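Local structure of rhamnonate dehydratase (Gibberella zeae PH-1, 3FXG) at the interface of chains A and B and the interface of chains A and C. The protein catalyses the magnesium-dependent dehydration of rhamnonate, as a member of the enolase superfamily with a capping N-terminal domain and a barrel domain. Sequence-based numbering; all coordinates share one arbitrary frame. Chains: chain A/B/C, Rhamnonate dehydratase.

In the deposited eight-copy assembly chain A meets chain B at contact 1 and chain C at contact 2; the centres of the two patches' C-alpha atoms lie about 27 Å apart. The 3-10 helix 253-258 takes part in both: its chain B copy supplies B:Asp255 to contact 1, its chain A copy supplies A:Pro253 and A:Asp254 to contact 2. Since every copy carries the same residues, one short element can serve two kinds of interface, with adjacent aspartates facing different partners. The interface of contact 2 is two-fold, that of contact 1 not an exact two-fold; whether both exist in solution the structure alone does not show.

Contact 1: the interface of chains A and B. Residues chain A 290, 319; chain B 229, 255, 257-258, 261.
A:Arg290 reaches across to B:Asp255 and B:Leu261, and with 82 Å² of its surface hidden by chain B it carries this patch. Its guanidinium meets the carboxylate of B:Asp255 end-on, the two side chains coming from opposite directions with their planes 29° apart. NH1 of A:Arg290 donates to OD1 of B:Asp255 at 3.0 Å, on the syn lone pair of that oxygen. NH2 of A:Arg290 donates to OD2 of B:Asp255, also at 3.0 Å and almost straight (176° at the hydrogen). Both acceptors lie close to the guanidinium plane, so the paired salt bridge fixes the rotation of the arginine head as well as its position.

B:Leu261, which buries 35 Å², works on the flat side of the same group. Its CD1 methyl sits over one guanidinium face, towards the rim. The same CD1 methyl of B:Leu261 also touches the aliphatic stem, 3.3 Å from CG of A:Arg290. The side chains cross at about a right angle. A:Arg290 places CG opposite the backbone N (chi1 -163°) and then bends at chi2 and chi3, a course that lets stem and head share one methyl. From chain B, CG2 of B:Val229 adds a looser touch, 3.8 Å from NH2 of A:Arg290.

B:Asp255 has a further link. Water 1 bridges its OD2 to OD2 of A:Asp319, 2.7 Å from each. OD2 of A:Asp319 and OD2 of B:Asp255 are 4.4 Å apart; the water between them, together with the arginine on B:Asp255, probably eases the meeting of like charges.

In the fold, A:Arg290 lies in the loop between helix 279-287 and strand 294-295, and A:Asp319 in the loop just after helix 305-316. Chain B answers with 3-10 helix 253-258, the start of helix 259-265 and the first residue of helix 229-238, all within the enolase-type C-terminal region.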
loop_
_atom_site.group_PDB
_atom_site.type_symbol
_atom_site.label_atom_id
_atom_site.label_comp_id
_atom_site.label_asym_id
_atom_site.label_seq_id
_atom_site.Cartn_x
_atom_site.Cartn_y
_atom_site.Cartn_z
ATOM N N ARG A 290 -8.445 -12.099 2.258
ATOM C CA ARG A 290 -8.647 -13.451 1.759
ATOM C C ARG A 290 -7.443 -14.331 2.139
ATOM O O ARG A 290 -6.882 -15.045 1.304
ATOM C CB ARG A 290 -8.848 -13.399 0.235
ATOM C CG ARG A 290 -9.466 -14.643 -0.397
ATOM C CD ARG A 290 -10.783 -14.353 -1.157
ATOM N NE ARG A 290 -10.685 -13.269 -2.138
ATOM C CZ ARG A 290 -11.031 -13.373 -3.423
ATOM N NH1 ARG A 290 -10.913 -12.327 -4.233
ATOM N NH2 ARG A 290 -11.477 -14.524 -3.910
ATOM N N ASP A 319 -16.620 -15.502 -2.427
ATOM C CA ASP A 319 -16.587 -16.947 -2.611
ATOM C C ASP A 319 -15.789 -17.664 -1.529
ATOM O O ASP A 319 -15.148 -18.684 -1.790
ATOM C CB ASP A 319 -16.025 -17.296 -3.994
ATOM C CG ASP A 319 -16.883 -16.753 -5.118
ATOM O OD1 ASP A 319 -18.121 -16.902 -5.031
ATOM O OD2 ASP A 319 -16.327 -16.180 -6.082
ATOM N N VAL B 229 -10.386 -19.723 -6.079
ATOM C CA VAL B 229 -8.994 -19.510 -5.707
ATOM C C VAL B 229 -8.310 -20.702 -5.048
ATOM O O VAL B 229 -7.272 -21.158 -5.527
ATOM C CB VAL B 229 -8.839 -18.267 -4.795
ATOM C CG1 VAL B 229 -7.401 -18.172 -4.279
ATOM C CG2 VAL B 229 -9.190 -17.003 -5.584
ATOM N N ASP B 255 -14.517 -12.416 -10.452
ATOM C CA ASP B 255 -13.464 -12.396 -9.439
ATOM C C ASP B 255 -12.041 -12.345 -9.980
ATOM O O ASP B 255 -11.171 -13.102 -9.552
ATOM C CB ASP B 255 -13.624 -13.601 -8.497
ATOM C CG ASP B 255 -12.680 -13.543 -7.299
ATOM O OD1 ASP B 255 -12.335 -12.424 -6.867
ATOM O OD2 ASP B 255 -12.296 -14.614 -6.777
ATOM N N ASP B 257 -10.036 -10.216 -9.316
ATOM C CA ASP B 257 -9.195 -9.784 -8.204
ATOM C C ASP B 257 -8.524 -11.006 -7.574
ATOM O O ASP B 257 -7.463 -10.896 -6.962
ATOM C CB ASP B 257 -10.015 -9.065 -7.127
ATOM C CG ASP B 257 -10.588 -7.741 -7.603
ATOM O OD1 ASP B 257 -9.925 -7.054 -8.411
ATOM O OD2 ASP B 257 -11.696 -7.381 -7.154
ATOM N N GLY B 258 -9.152 -12.167 -7.728
ATOM C CA GLY B 258 -8.610 -13.392 -7.163
ATOM C C GLY B 258 -7.272 -13.836 -7.724
ATOM O O GLY B 258 -6.565 -14.630 -7.101
ATOM N N LEU B 261 -4.210 -13.455 -5.591
ATOM C CA LEU B 261 -4.028 -14.513 -4.599
ATOM C C LEU B 261 -3.416 -15.746 -5.255
ATOM O O LEU B 261 -2.572 -16.429 -4.668
ATOM C CB LEU B 261 -5.375 -14.877 -3.969
ATOM C CG LEU B 261 -6.070 -13.739 -3.213
ATOM C CD1 LEU B 261 -7.512 -14.107 -2.956
ATOM C CD2 LEU B 261 -5.330 -13.460 -1.910
HETATM O O HOH W 1 -13.853 -16.847 -7.017
#

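Contact 2: the interface of chains A and C. Residues chain A 45, 225, 252-254, 276; chain C 121-122, 125.
C:Arg125 and A:Asp254 form the charged part of this contact, a salt bridge in which NH1 donates to OD1 at 2.9 Å. The bond lies in the guanidinium plane but reaches the carboxylate from above, 53° out of its plane, with the two planes 64° apart and the side chains sliding past each other in opposite directions. The second terminal nitrogen turns to the backbone: NH2 of C:Arg125 donates to the carbonyl O of A:His276 at 2.9 Å, in the carbonyl plane though tilted from the guanidinium. One arginine head thus ties together two separate stretches of chain A. The bend of its chain at chi3 (-59°) swings the head back from the stem.

Water 2 adds a bridge, between OD1 of A:Asp254 and the backbone O of C:Arg125. Within chain A, the backbone N of A:Asp254 donates to OG of A:Ser252 at 3.1 Å, which probably helps cap the start of 3-10 helix 253-258.

Apolar contacts fill the rest. CB of A:Pro253 lies over one guanidinium face, towards its rim and 3.5 Å from CZ of C:Arg125. C:Met121, a selenomethionine, runs antiparallel to selenomethionine A:Met225, whose SE lies 3.6 Å from CG of C:Met121. The selenium of C:Met121 lies among OG of A:Ser252, CD of A:Pro253, SE of A:Met225 and CG of A:Pro45, but the residue is poorly ordered and its contacts are approximate. The CE methyl of A:Met225 is doubly used: it rests on one face of the A:His276 ring and also meets CB of C:Phe122 at 3.8 Å. CD2 of the A:His276 imidazole packs against the backbone of C:Phe122, 3.7 Å from its CA.

The patch recurs with the chains exchanged, so it probably helps hold a two-fold pair together. A:His276 directly follows A:Glu275, a magnesium ligand, so the partner's loop may brace chain A near its metal site.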
loop_
_atom_site.group_PDB
_atom_site.type_symbol
_atom_site.label_atom_id
_atom_site.label_comp_id
_atom_site.label_asym_id
_atom_site.label_seq_id
_atom_site.Cartn_x
_atom_site.Cartn_y
_atom_site.Cartn_z
ATOM N N PRO A 45 -4.212 -22.852 24.571
ATOM C CA PRO A 45 -3.584 -21.598 25.001
ATOM C C PRO A 45 -2.978 -21.707 26.403
ATOM O O PRO A 45 -2.106 -20.920 26.771
ATOM C CB PRO A 45 -4.740 -20.598 24.964
ATOM C CG PRO A 45 -5.598 -21.121 23.856
ATOM C CD PRO A 45 -5.602 -22.611 24.137
HETATM N N MSE A 225 -6.380 -22.555 18.668
HETATM C CA MSE A 225 -5.771 -21.247 18.949
HETATM C C MSE A 225 -4.528 -21.284 19.849
HETATM O O MSE A 225 -4.252 -20.337 20.587
HETATM C CB MSE A 225 -6.836 -20.298 19.544
HETATM C CG MSE A 225 -7.492 -20.753 20.849
HETATM SE SE MSE A 225 -9.110 -19.746 21.388
HETATM C CE MSE A 225 -9.951 -21.140 22.432
ATOM N N SER A 252 -4.131 -17.319 17.938
ATOM C CA SER A 252 -5.101 -16.817 18.896
ATOM C C SER A 252 -6.093 -15.985 18.086
ATOM O O SER A 252 -5.720 -15.384 17.078
ATOM C CB SER A 252 -4.408 -15.905 19.913
ATOM O OG SER A 252 -5.346 -15.056 20.546
ATOM N N PRO A 253 -7.373 -15.958 18.496
ATOM C CA PRO A 253 -8.362 -15.164 17.759
ATOM C C PRO A 253 -8.016 -13.668 17.801
ATOM O O PRO A 253 -8.560 -12.881 17.026
ATOM C CB PRO A 253 -9.667 -15.477 18.489
ATOM C CG PRO A 253 -9.456 -16.889 18.951
ATOM C CD PRO A 253 -8.034 -16.844 19.471
ATOM N N ASP A 254 -7.119 -13.283 18.709
ATOM C CA ASP A 254 -6.694 -11.885 18.830
ATOM C C ASP A 254 -5.674 -11.498 17.763
ATOM O O ASP A 254 -5.340 -10.324 17.636
ATOM C CB ASP A 254 -6.029 -11.606 20.186
ATOM C CG ASP A 254 -7.012 -11.531 21.335
ATOM O OD1 ASP A 254 -8.076 -10.893 21.187
ATOM O OD2 ASP A 254 -6.701 -12.098 22.402
ATOM N N HIS A 276 -13.949 -18.922 17.395
ATOM C CA HIS A 276 -13.927 -18.026 18.541
ATOM C C HIS A 276 -13.964 -16.550 18.147
ATOM O O HIS A 276 -13.400 -15.697 18.829
ATOM C CB HIS A 276 -12.723 -18.327 19.431
ATOM C CG HIS A 276 -12.758 -19.700 20.024
ATOM N ND1 HIS A 276 -12.037 -20.753 19.506
ATOM C CD2 HIS A 276 -13.476 -20.205 21.055
ATOM C CE1 HIS A 276 -12.309 -21.850 20.192
ATOM N NE2 HIS A 276 -13.179 -21.545 21.137
HETATM N N MSE C 121 -10.032 -17.464 27.140
HETATM C CA MSE C 121 -10.054 -17.042 25.750
HETATM C C MSE C 121 -11.247 -17.608 24.977
HETATM O O MSE C 121 -11.826 -16.919 24.135
HETATM C CB MSE C 121 -8.743 -17.464 25.086
HETATM C CG MSE C 121 -8.557 -17.013 23.656
HETATM SE SE MSE C 121 -6.718 -17.328 23.124
HETATM C CE MSE C 121 -5.965 -15.745 23.921
ATOM N N PHE C 122 -11.633 -18.847 25.273
ATOM C CA PHE C 122 -12.746 -19.469 24.558
ATOM C C PHE C 122 -14.104 -18.784 24.723
ATOM O O PHE C 122 -15.013 -19.010 23.922
ATOM C CB PHE C 122 -12.842 -20.965 24.907
ATOM C CG PHE C 122 -13.362 -21.258 26.290
ATOM C CD1 PHE C 122 -14.695 -21.614 26.484
ATOM C CD2 PHE C 122 -12.509 -21.240 27.388
ATOM C CE1 PHE C 122 -15.170 -21.955 27.751
ATOM C CE2 PHE C 122 -12.970 -21.576 28.656
ATOM C CZ PHE C 122 -14.306 -21.938 28.839
ATOM N N ARG C 125 -11.762 -12.670 25.848
ATOM C CA ARG C 125 -10.946 -11.788 25.005
ATOM C C ARG C 125 -11.424 -10.347 25.122
ATOM O O ARG C 125 -10.623 -9.409 25.098
ATOM C CB ARG C 125 -10.957 -12.231 23.536
ATOM C CG ARG C 125 -10.295 -13.586 23.317
ATOM C CD ARG C 125 -9.967 -13.850 21.851
ATOM N NE ARG C 125 -11.142 -13.822 20.986
ATOM C CZ ARG C 125 -11.385 -12.876 20.084
ATOM N NH1 ARG C 125 -10.533 -11.868 19.924
ATOM N NH2 ARG C 125 -12.472 -12.944 19.327
HETATM O O HOH W 2 -8.944 -8.840 22.993
#